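PDB 3VNX: ferritin from Ulva pertusa, which probably oxidises iron(II) with oxygen and stores the iron as a mineral inside a hollow shell of 24 protein chains. Local coordinates for residues A[39-44]-A[95-100]; A[63-68]-A[77-82]; A[114-119]-A[124-129]. All coordinates share one frame; numbering follows the deposited sequence.

Contact 1: A[39-44]-A[95-100]; sequences ECEAAI and DYQTKR
Glu-41 and Gln-97 mark the closest approach of two antiparallel helix ends, their CA atoms lying 6.9 Å apart, and it is the glutamine that spans the gap. Its CG stands anti to the backbone N (chi1 -175°), which sends the chain outward, and a bend at chi2 then turns the amide onto the opposite helix. NE2 gives a nearly straight hydrogen bond of 2.8 Å to the main-chain O of Glu-41, with an N-H...O angle of 167°. The acceptor lies in the plane of the amide, whereas the donor is tilted 20° from the plane of the carbonyl. NE2 also reaches Asn-45 OD1, while OE1 is hydrogen-bonded to the hydroxyl of Tyr-36, so both ends of this buried amide are satisfied and its rotation is probably fixed.

Aliphatic atoms fill in around the polar link. Ile-44 slides past the glutamine in the opposite direction, bringing CG2 to 3.6 Å from Gln-97 NE2. Glu-41 crosses the glutamine at about a right angle, and its CG rests 3.7 Å from Gln-97 OE1. Beyond that methylene the extended glutamate carries its carboxylate away from the amide, to Arg-33, with which it forms a salt bridge, and to the backbone N of Arg-103. The contact thus illustrates how one side-chain amide can join two helices through a main-chain carbonyl, flanked by the aliphatic parts of Ile-44 and Glu-41.

This is one end of the pairing between helices 38-66 and 73-99 in the ferritin four-helix bundle. Helix 123-151 covers Ala-43 and Ile-44 through Leu-145, helix 155-201 covers Cys-40 and Tyr-96 through Leu-157, and Val-170 of a neighbouring subunit packs on Tyr-96.

Contact 2: A[63-68]-A[77-82]; sequences SYFARD and KFFKEA
The rings of Phe-65 and Phe-79 meet with their planes only 21° apart, yet they are slid so far that they barely overlap, the centroids being 5.7 Å from each other. Each ring has an aromatic neighbour from its own helix on one face: Tyr-64 CD2 sits 3.9 Å above the Phe-65 plane, over the centre, and Phe-78 CD2 lies 3.8 Å above the Phe-79 plane, nearer the rim. Phe-79 CE1 in turn lies at the edge of the Phe-78 ring, in its plane.

Across the interface the touching is done by matching sides of the two phenylalanines. Phe-65 CE2 comes within 3.5 Å of Phe-79 CE2, and the next carbons inward follow, with Phe-65 CD2 standing 3.8 Å from Phe-79 CD2. Both side chains carry CG beside the backbone N and opposite the carbonyl carbon, with chi1 -66° for Phe-65 and -73° for Phe-79, and both CB atoms point at the opposing helix. The pair is a case of aromatic packing without a true stack: near-parallel planes in oblique contact through CD2 and CE2, with one face of each ring taken by its sequence neighbour. Beside it, Tyr-64 CD1 lies over the guanidinium of Arg-67, toward its rim, 3.6 Å above its plane.

The two rings join the end of helix 38-66 to an early part of helix 73-99, on either side of the short connection between them. Phe-75 from the latter helix and Leu-72 from the connection also touch Phe-65. Helix 123-151 closes over the pair, Ala-127 packing on Phe-65 and Met-128 on Phe-79, so three helices of the bundle meet around these buried rings.

Contact 3: A[114-119]-A[124-129]; sequences MEFAND and ALYAME
Asn-118, which lies against Tyr-126, has its amide held from outside the pair: OD1 accepts a hydrogen bond from the backbone N of Lys-121, three residues on. This leaves ND2 over one face of the tyrosine ring, 3.4 Å from Tyr-126 CD2. The amide plane is inclined 47° to the ring, so the nitrogen leans onto the aromatic surface and the two groups do not lie flat together. Asn-118 CB adds an apolar touch at the root of the side chain, 3.8 Å from Tyr-126 CB. With CG turned anti to the backbone N (chi1 170°), the tyrosine reaches away from its helix to the loop residues 116-118.

Phe-116 meets the same ring elsewhere. Its carbonyl O lies at the ring's edge, near the plane, 3.5 Å from Tyr-126 CD1, where aromatic C-H groups face it. Its own ring is approached at the edge by Tyr-126 CE1, which lies 4.1 Å from Phe-116 CD2, and the two side chains cross at about a right angle. One tyrosine therefore meets an amide over one face and a carbonyl at its edge, while its own CE1 sits at the edge of the phenyl ring.

Such an arrangement belongs to the long connection between the second and third helices of the ferritin bundle, which here folds back onto the first turns of helix 123-151.

In the fold
After the short N-terminal helices 11-14 and 16-24 the chain enters helix 38-66, whose start belongs to contact 1 and whose end belongs to contact 2. A short turn leads into helix 73-99, and contact 2 closes at once, as a small hairpin; contact 1 closes only at the far end of that helix, so its larger loop encloses the smaller. The two sit on opposite sides of the chain's centre and fix the same helix pair at both ends. The chain then crosses back to contact 3, a separate, later loop at the start of helix 123-151. Contacts 2 and 3 touch through the Arg-67–Glu-115 salt bridge, which ties the end of helix 38-66 to the loop before helix 123-151.

Contact 1: A[39-44]-A[95-100]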
loop_
_atom_site.group_PDB
_atom_site.type_symbol
_atom_site.label_atom_id
_atom_site.label_comp_id
_atom_site.label_asym_id
_atom_site.label_seq_id
_atom_site.Cartn_x
_atom_site.Cartn_y
_atom_site.Cartn_z
ATOM N N GLU A 39 29.661 -0.048 55.943
ATOM C CA GLU A 39 29.724 1.400 55.873
ATOM C C GLU A 39 29.199 1.872 54.508
ATOM O O GLU A 39 28.434 2.830 54.413
ATOM C CB GLU A 39 31.160 1.858 56.135
ATOM C CG GLU A 39 31.291 3.299 56.544
ATOM C CD GLU A 39 32.680 3.629 57.058
ATOM O OE1 GLU A 39 33.276 2.758 57.724
ATOM O OE2 GLU A 39 33.158 4.760 56.804
ATOM N N CYS A 40 29.602 1.173 53.456
ATOM C CA CYS A 40 29.055 1.416 52.129
ATOM C C CYS A 40 27.549 1.190 52.099
ATOM O O CYS A 40 26.800 2.067 51.663
ATOM C CB CYS A 40 29.741 0.518 51.098
ATOM S SG CYS A 40 31.497 0.906 50.879
ATOM N N GLU A 41 27.111 0.023 52.570
ATOM C CA GLU A 41 25.681 -0.282 52.673
ATOM C C GLU A 41 24.925 0.836 53.368
ATOM O O GLU A 41 23.853 1.251 52.914
ATOM C CB GLU A 41 25.477 -1.568 53.455
ATOM C CG GLU A 41 24.030 -1.894 53.787
ATOM C CD GLU A 41 23.934 -3.173 54.598
ATOM O OE1 GLU A 41 24.921 -3.470 55.315
ATOM O OE2 GLU A 41 22.896 -3.877 54.524
ATOM N N ALA A 42 25.494 1.322 54.471
ATOM C CA ALA A 42 24.873 2.403 55.236
ATOM C C ALA A 42 24.909 3.758 54.507
ATOM O O ALA A 42 23.958 4.537 54.584
ATOM C CB ALA A 42 25.506 2.508 56.643
ATOM N N ALA A 43 26.002 4.045 53.808
ATOM C CA ALA A 43 26.090 5.290 53.042
ATOM C C ALA A 43 25.061 5.341 51.910
ATOM O O ALA A 43 24.535 6.409 51.584
ATOM C CB ALA A 43 27.490 5.475 52.484
ATOM N N ILE A 44 24.773 4.192 51.312
ATOM C CA ILE A 44 23.762 4.130 50.258
ATOM C C ILE A 44 22.381 4.413 50.836
ATOM O O ILE A 44 21.580 5.143 50.242
ATOM C CB ILE A 44 23.749 2.768 49.547
ATOM C CG1 ILE A 44 24.941 2.663 48.592
ATOM C CG2 ILE A 44 22.426 2.562 48.814
ATOM C CD1 ILE A 44 24.890 3.652 47.444
ATOM N N ASP A 95 17.740 -0.259 44.359
ATOM C CA ASP A 95 17.997 -1.364 43.453
ATOM C C ASP A 95 19.450 -1.855 43.558
ATOM O O ASP A 95 19.713 -3.055 43.653
ATOM C CB ASP A 95 17.666 -0.939 42.028
ATOM C CG ASP A 95 18.087 -1.971 41.000
ATOM O OD1 ASP A 95 17.553 -3.105 41.027
ATOM O OD2 ASP A 95 18.955 -1.649 40.161
ATOM N N TYR A 96 20.399 -0.931 43.556
ATOM C CA TYR A 96 21.787 -1.345 43.704
ATOM C C TYR A 96 22.010 -2.010 45.058
ATOM O O TYR A 96 22.740 -3.004 45.150
ATOM C CB TYR A 96 22.771 -0.178 43.507
ATOM C CG TYR A 96 24.181 -0.666 43.249
ATOM C CD1 TYR A 96 24.534 -1.172 41.995
ATOM C CD2 TYR A 96 25.159 -0.658 44.267
ATOM C CE1 TYR A 96 25.822 -1.657 41.738
ATOM C CE2 TYR A 96 26.460 -1.141 44.019
ATOM C CZ TYR A 96 26.780 -1.636 42.749
ATOM O OH TYR A 96 28.041 -2.108 42.468
ATOM N N GLN A 97 21.377 -1.461 46.098
ATOM C CA GLN A 97 21.539 -1.977 47.455
ATOM C C GLN A 97 21.243 -3.473 47.506
ATOM O O GLN A 97 22.080 -4.267 47.942
ATOM C CB GLN A 97 20.645 -1.228 48.443
ATOM C CG GLN A 97 20.865 -1.636 49.894
ATOM C CD GLN A 97 22.118 -0.998 50.510
ATOM O OE1 GLN A 97 23.252 -1.406 50.219
ATOM N NE2 GLN A 97 21.910 0.011 51.370
ATOM N N THR A 98 20.056 -3.856 47.044
ATOM C CA THR A 98 19.669 -5.260 47.072
ATOM C C THR A 98 20.373 -6.070 45.976
ATOM O O THR A 98 20.542 -7.289 46.086
ATOM C CB THR A 98 18.151 -5.415 47.007
ATOM O OG1 THR A 98 17.626 -4.513 46.026
ATOM C CG2 THR A 98 17.545 -5.074 48.371
ATOM N N LYS A 99 20.797 -5.383 44.924
ATOM C CA LYS A 99 21.643 -6.008 43.931
ATOM C C LYS A 99 22.933 -6.542 44.583
ATOM O O LYS A 99 23.364 -7.651 44.281
ATOM C CB LYS A 99 21.957 -5.029 42.790
ATOM C CG LYS A 99 22.513 -5.691 41.519
ATOM C CD LYS A 99 22.696 -4.694 40.362
ATOM C CE LYS A 99 21.399 -4.485 39.582
ATOM N NZ LYS A 99 21.505 -3.393 38.549
ATOM N N ARG A 100 23.542 -5.766 45.479
ATOM C CA ARG A 100 24.836 -6.151 46.053
ATOM C C ARG A 100 24.722 -6.988 47.326
ATOM O O ARG A 100 25.737 -7.340 47.926
ATOM C CB ARG A 100 25.705 -4.918 46.347
ATOM C CG ARG A 100 26.327 -4.240 45.121
ATOM C CD ARG A 100 27.397 -5.101 44.437
ATOM N NE ARG A 100 28.490 -5.475 45.342
ATOM C CZ ARG A 100 29.544 -4.708 45.630
ATOM N NH1 ARG A 100 29.663 -3.503 45.082
ATOM N NH2 ARG A 100 30.485 -5.150 46.463
#

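Contact 2: A[63-68]-A[77-82]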
loop_
_atom_site.group_PDB
_atom_site.type_symbol
_atom_site.label_atom_id
_atom_site.label_comp_id
_atom_site.label_asym_id
_atom_site.label_seq_id
_atom_site.Cartn_x
_atom_site.Cartn_y
_atom_site.Cartn_z
ATOM N N SER A 63 3.479 22.143 44.576
ATOM C CA SER A 63 2.190 22.577 45.103
ATOM C C SER A 63 2.153 24.082 45.275
ATOM O O SER A 63 1.104 24.712 45.132
ATOM C CB SER A 63 1.859 21.871 46.416
ATOM O OG SER A 63 1.361 20.571 46.152
ATOM N N TYR A 64 3.306 24.666 45.571
ATOM C CA TYR A 64 3.351 26.110 45.711
ATOM C C TYR A 64 2.995 26.792 44.372
ATOM O O TYR A 64 2.105 27.647 44.317
ATOM C CB TYR A 64 4.697 26.596 46.289
ATOM C CG TYR A 64 4.758 28.101 46.348
ATOM C CD1 TYR A 64 4.186 28.801 47.415
ATOM C CD2 TYR A 64 5.338 28.835 45.309
ATOM C CE1 TYR A 64 4.210 30.181 47.461
ATOM C CE2 TYR A 64 5.366 30.225 45.347
ATOM C CZ TYR A 64 4.801 30.892 46.423
ATOM O OH TYR A 64 4.824 32.272 46.462
ATOM N N PHE A 65 3.658 26.385 43.291
ATOM C CA PHE A 65 3.413 27.001 41.988
ATOM C C PHE A 65 2.067 26.618 41.368
ATOM O O PHE A 65 1.549 27.331 40.498
ATOM C CB PHE A 65 4.579 26.745 41.031
ATOM C CG PHE A 65 5.840 27.421 41.457
ATOM C CD1 PHE A 65 6.035 28.775 41.198
ATOM C CD2 PHE A 65 6.810 26.727 42.167
ATOM C CE1 PHE A 65 7.200 29.426 41.613
ATOM C CE2 PHE A 65 7.967 27.359 42.583
ATOM C CZ PHE A 65 8.165 28.721 42.307
ATOM N N ALA A 66 1.486 25.521 41.848
ATOM C CA ALA A 66 0.123 25.145 41.468
ATOM C C ALA A 66 -0.955 26.068 42.054
ATOM O O ALA A 66 -2.081 26.079 41.560
ATOM C CB ALA A 66 -0.168 23.694 41.857
ATOM N N ARG A 67 -0.634 26.831 43.099
ATOM C CA ARG A 67 -1.663 27.690 43.708
ATOM C C ARG A 67 -2.209 28.713 42.724
ATOM O O ARG A 67 -1.454 29.414 42.063
ATOM C CB ARG A 67 -1.129 28.426 44.925
ATOM C CG ARG A 67 -0.569 27.520 45.970
ATOM C CD ARG A 67 0.033 28.343 47.060
ATOM N NE ARG A 67 0.448 27.522 48.187
ATOM C CZ ARG A 67 0.978 28.011 49.299
ATOM N NH1 ARG A 67 1.153 29.321 49.436
ATOM N NH2 ARG A 67 1.330 27.189 50.272
ATOM N N ASP A 68 -3.528 28.802 42.645
ATOM C CA ASP A 68 -4.172 29.660 41.660
ATOM C C ASP A 68 -3.633 31.091 41.632
ATOM O O ASP A 68 -3.594 31.721 40.581
ATOM C CB ASP A 68 -5.689 29.663 41.872
ATOM C CG ASP A 68 -6.099 30.339 43.166
ATOM O OD1 ASP A 68 -6.330 31.571 43.155
ATOM O OD2 ASP A 68 -6.204 29.635 44.190
ATOM N N LYS A 77 4.851 22.109 36.822
ATOM C CA LYS A 77 5.099 20.876 36.084
ATOM C C LYS A 77 6.556 20.475 36.262
ATOM O O LYS A 77 6.885 19.308 36.572
ATOM C CB LYS A 77 4.760 21.080 34.609
ATOM C CG LYS A 77 5.119 19.940 33.675
ATOM C CD LYS A 77 4.493 20.168 32.277
ATOM C CE LYS A 77 4.980 19.143 31.243
ATOM N NZ LYS A 77 6.461 19.210 31.007
ATOM N N PHE A 78 7.425 21.462 36.078
ATOM C CA PHE A 78 8.855 21.270 36.264
ATOM C C PHE A 78 9.173 20.612 37.608
ATOM O O PHE A 78 9.980 19.682 37.687
ATOM C CB PHE A 78 9.587 22.606 36.169
ATOM C CG PHE A 78 11.059 22.491 36.389
ATOM C CD1 PHE A 78 11.908 22.194 35.328
ATOM C CD2 PHE A 78 11.601 22.662 37.661
ATOM C CE1 PHE A 78 13.273 22.081 35.519
ATOM C CE2 PHE A 78 12.960 22.556 37.867
ATOM C CZ PHE A 78 13.808 22.264 36.790
ATOM N N PHE A 79 8.537 21.087 38.673
ATOM C CA PHE A 79 8.846 20.524 39.973
ATOM C C PHE A 79 8.229 19.154 40.207
ATOM O O PHE A 79 8.826 18.322 40.888
ATOM C CB PHE A 79 8.543 21.507 41.103
ATOM C CG PHE A 79 9.529 22.620 41.178
ATOM C CD1 PHE A 79 10.877 22.343 41.380
ATOM C CD2 PHE A 79 9.129 23.935 41.018
ATOM C CE1 PHE A 79 11.814 23.358 41.436
ATOM C CE2 PHE A 79 10.060 24.965 41.074
ATOM C CZ PHE A 79 11.402 24.678 41.288
ATOM N N LYS A 80 7.050 18.910 39.649
ATOM C CA LYS A 80 6.493 17.571 39.758
ATOM C C LYS A 80 7.444 16.572 39.094
ATOM O O LYS A 80 7.725 15.508 39.654
ATOM C CB LYS A 80 5.086 17.480 39.155
ATOM C CG LYS A 80 4.521 16.051 39.130
ATOM C CD LYS A 80 4.625 15.361 40.503
ATOM C CE LYS A 80 3.720 14.126 40.604
ATOM N NZ LYS A 80 4.084 13.047 39.641
ATOM N N GLU A 81 7.952 16.922 37.912
ATOM C CA GLU A 81 8.877 16.051 37.198
ATOM C C GLU A 81 10.173 15.880 37.988
ATOM O O GLU A 81 10.650 14.762 38.193
ATOM C CB GLU A 81 9.145 16.601 35.795
ATOM C CG GLU A 81 7.916 16.541 34.893
ATOM C CD GLU A 81 8.051 17.368 33.627
ATOM O OE1 GLU A 81 9.006 18.173 33.521
ATOM O OE2 GLU A 81 7.185 17.211 32.739
ATOM N N ALA A 82 10.745 16.991 38.447
ATOM C CA ALA A 82 11.942 16.889 39.275
ATOM C C ALA A 82 11.666 15.964 40.466
ATOM O O ALA A 82 12.526 15.153 40.839
ATOM C CB ALA A 82 12.425 18.265 39.740
#

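Contact 3: A[114-119]-A[124-129]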
loop_
_atom_site.group_PDB
_atom_site.type_symbol
_atom_site.label_atom_id
_atom_site.label_comp_id
_atom_site.label_asym_id
_atom_site.label_seq_id
_atom_site.Cartn_x
_atom_site.Cartn_y
_atom_site.Cartn_z
ATOM N N MET A 114 6.681 24.874 52.737
ATOM C CA MET A 114 5.602 24.973 51.755
ATOM C C MET A 114 5.498 26.363 51.128
ATOM O O MET A 114 4.816 26.553 50.114
ATOM C CB MET A 114 4.253 24.607 52.391
ATOM C CG MET A 114 4.273 23.316 53.222
ATOM S SD MET A 114 4.789 21.817 52.339
ATOM C CE MET A 114 3.727 21.884 50.911
ATOM N N GLU A 115 6.172 27.330 51.735
ATOM C CA GLU A 115 5.993 28.730 51.364
ATOM C C GLU A 115 7.224 29.257 50.676
ATOM O O GLU A 115 8.342 29.070 51.162
ATOM C CB GLU A 115 5.701 29.562 52.611
ATOM C CG GLU A 115 4.480 29.081 53.348
ATOM C CD GLU A 115 3.246 29.157 52.484
ATOM O OE1 GLU A 115 2.295 28.375 52.729
ATOM O OE2 GLU A 115 3.230 30.004 51.556
ATOM N N PHE A 116 7.039 29.922 49.543
ATOM C CA PHE A 116 8.214 30.316 48.761
ATOM C C PHE A 116 8.139 31.724 48.199
ATOM O O PHE A 116 8.938 32.099 47.335
ATOM C CB PHE A 116 8.535 29.274 47.676
ATOM C CG PHE A 116 8.770 27.901 48.227
ATOM C CD1 PHE A 116 7.744 26.971 48.267
ATOM C CD2 PHE A 116 10.010 27.552 48.749
ATOM C CE1 PHE A 116 7.953 25.698 48.799
ATOM C CE2 PHE A 116 10.232 26.293 49.284
ATOM C CZ PHE A 116 9.201 25.363 49.316
ATOM N N ALA A 117 7.184 32.499 48.704
ATOM C CA ALA A 117 7.120 33.916 48.397
ATOM C C ALA A 117 8.434 34.572 48.823
ATOM O O ALA A 117 9.048 34.192 49.822
ATOM C CB ALA A 117 5.927 34.572 49.096
ATOM N N ASN A 118 8.874 35.544 48.040
ATOM C CA ASN A 118 10.120 36.230 48.311
ATOM C C ASN A 118 10.093 37.563 47.592
ATOM O O ASN A 118 10.027 37.613 46.358
ATOM C CB ASN A 118 11.301 35.394 47.840
ATOM C CG ASN A 118 12.629 36.056 48.128
ATOM O OD1 ASN A 118 12.787 37.267 47.956
ATOM N ND2 ASN A 118 13.598 35.260 48.566
ATOM N N ASP A 119 10.131 38.638 48.371
ATOM C CA ASP A 119 9.911 39.978 47.847
ATOM C C ASP A 119 11.136 40.512 47.129
ATOM O O ASP A 119 11.017 41.236 46.147
ATOM C CB ASP A 119 9.491 40.930 48.971
ATOM C CG ASP A 119 8.121 40.596 49.537
ATOM O OD1 ASP A 119 7.288 40.012 48.800
ATOM O OD2 ASP A 119 7.880 40.923 50.718
ATOM N N ALA A 124 9.789 32.904 41.715
ATOM C CA ALA A 124 10.373 32.122 40.638
ATOM C C ALA A 124 11.864 32.004 40.894
ATOM O O ALA A 124 12.386 30.910 41.174
ATOM C CB ALA A 124 10.106 32.773 39.283
ATOM N N LEU A 125 12.539 33.148 40.825
ATOM C CA LEU A 125 13.987 33.184 40.925
ATOM C C LEU A 125 14.446 32.547 42.217
ATOM O O LEU A 125 15.417 31.785 42.240
ATOM C CB LEU A 125 14.503 34.624 40.843
ATOM C CG LEU A 125 15.991 34.782 41.135
ATOM C CD1 LEU A 125 16.854 33.912 40.214
ATOM C CD2 LEU A 125 16.373 36.240 41.003
ATOM N N TYR A 126 13.744 32.865 43.296
ATOM C CA TYR A 126 14.098 32.313 44.594
ATOM C C TYR A 126 14.047 30.787 44.578
ATOM O O TYR A 126 15.022 30.130 44.944
ATOM C CB TYR A 126 13.201 32.870 45.691
ATOM C CG TYR A 126 13.381 32.147 47.003
ATOM C CD1 TYR A 126 12.321 31.462 47.597
ATOM C CD2 TYR A 126 14.620 32.120 47.642
ATOM C CE1 TYR A 126 12.485 30.789 48.802
ATOM C CE2 TYR A 126 14.795 31.451 48.846
ATOM C CZ TYR A 126 13.723 30.789 49.420
ATOM O OH TYR A 126 13.887 30.123 50.610
ATOM N N ALA A 127 12.913 30.231 44.151
ATOM C CA ALA A 127 12.765 28.788 44.030
ATOM C C ALA A 127 13.873 28.162 43.184
ATOM O O ALA A 127 14.390 27.081 43.519
ATOM C CB ALA A 127 11.396 28.434 43.460
ATOM N N MET A 128 14.252 28.829 42.095
ATOM C CA MET A 128 15.297 28.274 41.233
ATOM C C MET A 128 16.675 28.380 41.899
ATOM O O MET A 128 17.543 27.508 41.736
ATOM C CB MET A 128 15.267 28.912 39.839
ATOM C CG MET A 128 13.912 28.723 39.140
ATOM S SD MET A 128 13.343 26.989 39.165
ATOM C CE MET A 128 14.567 26.241 38.078
ATOM N N GLU A 129 16.864 29.436 42.680
ATOM C CA GLU A 129 18.090 29.557 43.459
ATOM C C GLU A 129 18.125 28.501 44.568
ATOM O O GLU A 129 19.169 27.938 44.862
ATOM C CB GLU A 129 18.241 30.970 44.026
ATOM C CG GLU A 129 18.587 32.032 42.979
ATOM C CD GLU A 129 18.861 33.398 43.594
ATOM O OE1 GLU A 129 18.573 33.589 44.799
ATOM O OE2 GLU A 129 19.371 34.281 42.872
#